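2-methyl-3-hydroxypyridine-5-carboxylic acid oxygenase (Mesorhizobium loti, PDB 3ALJ) probably catalyses the FAD-dependent oxygenation and ring opening of 2-methyl-3-hydroxypyridine-5-carboxylic acid, a step of vitamin B6 degradation. Local coordinates at residues A[12-17]-A[28-33]. Residues are numbered along the deposited sequence; the frame is centred on the assembly and turned at random.
Sequences RRAEVA and IALKQN
L30 reaches from helix 21-32 to the strand of residues 13-17 and meets A14. Its CB stands 5.0 Å from A14 CB, short of real contact. CG lies anti to the carbonyl carbon (chi1 -69°), and the branch then divides. CD1 is the atom that touches, packing methyl to methyl at 4.0 Å from A14 CB. The same CD1 looks further along the strand to V16, whose CG2 is a looser 4.7 Å away. CD2 turns from the strand methyl and stays 5.4 Å from A14 CB. The CA atoms of A14 and L30, 7.9 Å apart, are the nearest CA pair of the two segments.

A polar link lies at the end of the helix. The R12 chain bends at chi3 (-82°) and brings NH1 to the carbonyl O of N33, 3.2 Å away. This oxygen sits at the guanidinium edge, near its plane, but the N-H...O angle of 124° makes the bond weak. R12 has two alternate conformers, so this link is doubtful and at best partial. The stronger partner of R12 is E316, a salt bridge through NH1.

The contact belongs to a beta-alpha-beta unit consistent with the Rossmann-type FAD-binding fold, and the L30 side chain is about 13 Å from the bound FAD. L30 also touches V37 on the adjacent parallel strand 36-40 and S312 of helix 300-314, which flanks helix 21-32 together with helix 106-119.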
ATOM      1  N   ARG A  12      15.127 -20.319 -14.840  1.00 19.81           N
ATOM      2  CA  ARG A  12      15.513 -18.962 -14.531  0.50 16.98           C
ATOM      3  C   ARG A  12      15.469 -18.744 -12.988  1.00 16.21           C
ATOM      4  O   ARG A  12      14.600 -19.232 -12.324  1.00 16.24           O
ATOM      5  CB  ARG A  12      14.437 -18.121 -15.200  0.50 15.13           C
ATOM      6  CG  ARG A  12      14.250 -18.361 -16.706  0.50 16.84           C
ATOM      7  CD  ARG A  12      13.042 -17.477 -17.129  0.50 12.60           C
ATOM      8  NE  ARG A  12      11.716 -18.055 -16.860  0.50 17.20           N
ATOM      9  CZ  ARG A  12      10.569 -17.472 -17.260  0.50  8.82           C
ATOM     10  NH1 ARG A  12       9.431 -18.051 -17.016  0.50 13.99           N
ATOM     11  NH2 ARG A  12      10.626 -16.355 -17.931  0.50 12.06           N
ATOM     12  N   ARG A  13      16.449 -18.017 -12.464  1.00 14.34           N
ATOM     13  CA  ARG A  13      16.497 -17.740 -11.052  1.00 14.83           C
ATOM     14  C   ARG A  13      16.265 -16.216 -10.748  1.00 11.35           C
ATOM     15  O   ARG A  13      16.838 -15.394 -11.418  1.00 11.66           O
ATOM     16  CB  ARG A  13      17.887 -18.135 -10.532  1.00 14.88           C
ATOM     17  CG  ARG A  13      17.834 -18.115  -8.954  1.00 16.69           C
ATOM     18  CD  ARG A  13      18.984 -18.536  -8.174  1.00 19.68           C
ATOM     19  NE  ARG A  13      19.163 -19.932  -8.475  1.00 22.76           N
ATOM     20  CZ  ARG A  13      20.238 -20.568  -8.049  1.00 26.15           C
ATOM     21  NH1 ARG A  13      20.429 -21.862  -8.418  1.00 25.73           N
ATOM     22  NH2 ARG A  13      21.120 -19.922  -7.291  1.00 26.40           N
ATOM     23  N   ALA A  14      15.385 -15.981  -9.767  1.00 12.03           N
ATOM     24  CA  ALA A  14      15.178 -14.574  -9.324  1.00 11.43           C
ATOM     25  C   ALA A  14      15.515 -14.528  -7.832  1.00 10.20           C
ATOM     26  O   ALA A  14      15.159 -15.383  -7.055  1.00 10.27           O
ATOM     27  CB  ALA A  14      13.715 -14.260  -9.553  1.00 11.13           C
ATOM     28  N   GLU A  15      16.141 -13.385  -7.507  1.00  9.80           N
ATOM     29  CA  GLU A  15      16.384 -13.066  -6.044  1.00  8.07           C
ATOM     30  C   GLU A  15      15.612 -11.746  -5.812  1.00  9.35           C
ATOM     31  O   GLU A  15      15.816 -10.744  -6.496  1.00  9.94           O
ATOM     32  CB  GLU A  15      17.914 -12.853  -5.811  1.00 10.57           C
ATOM     33  CG  GLU A  15      18.708 -14.150  -5.960  1.00 10.37           C
ATOM     34  CD  GLU A  15      18.589 -15.039  -4.773  1.00 12.57           C
ATOM     35  OE1 GLU A  15      17.892 -14.684  -3.802  1.00 11.62           O
ATOM     36  OE2 GLU A  15      19.185 -16.116  -4.775  1.00 13.99           O
ATOM     37  N   VAL A  16      14.722 -11.783  -4.808  1.00  9.56           N
ATOM     38  CA  VAL A  16      13.849 -10.670  -4.482  1.00  8.01           C
ATOM     39  C   VAL A  16      14.285 -10.140  -3.146  1.00  7.61           C
ATOM     40  O   VAL A  16      14.415 -10.934  -2.139  1.00  9.47           O
ATOM     41  CB  VAL A  16      12.406 -11.163  -4.426  1.00  8.46           C
ATOM     42  CG1 VAL A  16      11.462 -10.011  -3.995  1.00  8.91           C
ATOM     43  CG2 VAL A  16      11.953 -11.778  -5.726  1.00  9.94           C
ATOM     44  N   ALA A  17      14.591  -8.858  -3.065  1.00  7.87           N
ATOM     45  CA  ALA A  17      14.842  -8.185  -1.790  1.00  8.14           C
ATOM     46  C   ALA A  17      13.573  -7.490  -1.308  1.00  7.71           C
ATOM     47  O   ALA A  17      13.105  -6.535  -1.971  1.00  9.01           O
ATOM     48  CB  ALA A  17      15.958  -7.114  -2.118  1.00 10.12           C
ATOM     49  N   ILE A  28       5.461 -14.503  -5.891  1.00  9.53           N
ATOM     50  CA  ILE A  28       4.385 -15.436  -6.218  1.00  8.86           C
ATOM     51  C   ILE A  28       4.209 -15.485  -7.714  1.00 10.17           C
ATOM     52  O   ILE A  28       4.104 -16.567  -8.275  1.00  9.55           O
ATOM     53  CB  ILE A  28       3.119 -14.989  -5.530  1.00  7.82           C
ATOM     54  CG1 ILE A  28       3.165 -15.238  -4.045  1.00  7.86           C
ATOM     55  CG2 ILE A  28       1.911 -15.742  -6.152  1.00  9.12           C
ATOM     56  CD1 ILE A  28       2.071 -14.431  -3.242  1.00  9.14           C
ATOM     57  N   ALA A  29       4.174 -14.302  -8.335  1.00  9.10           N
ATOM     58  CA  ALA A  29       3.912 -14.238  -9.790  1.00 10.43           C
ATOM     59  C   ALA A  29       5.021 -14.924 -10.560  1.00 11.83           C
ATOM     60  O   ALA A  29       4.769 -15.773 -11.500  1.00 11.79           O
ATOM     61  CB  ALA A  29       3.728 -12.830 -10.339  1.00 11.95           C
ATOM     62  N   LEU A  30       6.264 -14.750 -10.121  1.00 10.61           N
ATOM     63  CA  LEU A  30       7.414 -15.356 -10.823  1.00 10.19           C
ATOM     64  C   LEU A  30       7.359 -16.821 -10.547  1.00 10.52           C
ATOM     65  O   LEU A  30       7.560 -17.630 -11.501  1.00 11.05           O
ATOM     66  CB  LEU A  30       8.746 -14.686 -10.334  1.00 10.49           C
ATOM     67  CG  LEU A  30       8.874 -13.274 -10.781  1.00 10.80           C
ATOM     68  CD1 LEU A  30      10.045 -12.638  -9.901  1.00 11.02           C
ATOM     69  CD2 LEU A  30       9.167 -13.131 -12.260  1.00 12.14           C
ATOM     70  N   LYS A  31       7.096 -17.260  -9.301  1.00 11.13           N
ATOM     71  CA  LYS A  31       7.076 -18.729  -8.988  1.00 11.95           C
ATOM     72  C   LYS A  31       5.951 -19.423  -9.813  1.00 12.70           C
ATOM     73  O   LYS A  31       6.165 -20.548 -10.312  1.00 12.06           O
ATOM     74  CB  LYS A  31       6.904 -18.955  -7.467  1.00 10.79           C
ATOM     75  CG  LYS A  31       7.045 -20.418  -6.971  1.00 13.27           C
ATOM     76  CD  LYS A  31       8.562 -20.843  -7.076  1.00 12.87           C
ATOM     77  CE  LYS A  31       8.459 -22.278  -6.521  1.00 17.30           C
ATOM     78  NZ  LYS A  31       9.812 -22.907  -6.613  1.00 25.89           N
ATOM     79  N   GLN A  32       4.831 -18.740 -10.018  1.00 12.06           N
ATOM     80  CA  GLN A  32       3.730 -19.395 -10.807  1.00 13.19           C
ATOM     81  C   GLN A  32       4.151 -19.537 -12.231  1.00 12.75           C
ATOM     82  O   GLN A  32       3.680 -20.502 -12.873  1.00 13.44           O
ATOM     83  CB  GLN A  32       2.464 -18.490 -10.745  1.00 12.62           C
ATOM     84  CG  GLN A  32       1.750 -18.540  -9.432  1.00 12.31           C
ATOM     85  CD  GLN A  32       0.472 -17.692  -9.379  1.00 11.48           C
ATOM     86  OE1 GLN A  32      -0.420 -18.001  -8.575  1.00 14.16           O
ATOM     87  NE2 GLN A  32       0.368 -16.664 -10.247  1.00 11.11           N
ATOM     88  N   ASN A  33       5.024 -18.701 -12.738  1.00 11.94           N
ATOM     89  CA  ASN A  33       5.538 -18.842 -14.088  1.00 12.38           C
ATOM     90  C   ASN A  33       6.771 -19.768 -14.202  1.00 12.95           C
ATOM     91  O   ASN A  33       7.388 -19.807 -15.295  1.00 15.46           O
ATOM     92  CB  ASN A  33       5.907 -17.450 -14.584  1.00 14.33           C
ATOM     93  CG  ASN A  33       4.651 -16.600 -14.914  1.00 15.55           C
ATOM     94  OD1 ASN A  33       4.731 -15.349 -15.192  1.00 16.65           O
ATOM     95  ND2 ASN A  33       3.524 -17.292 -15.038  1.00 17.25           N
TER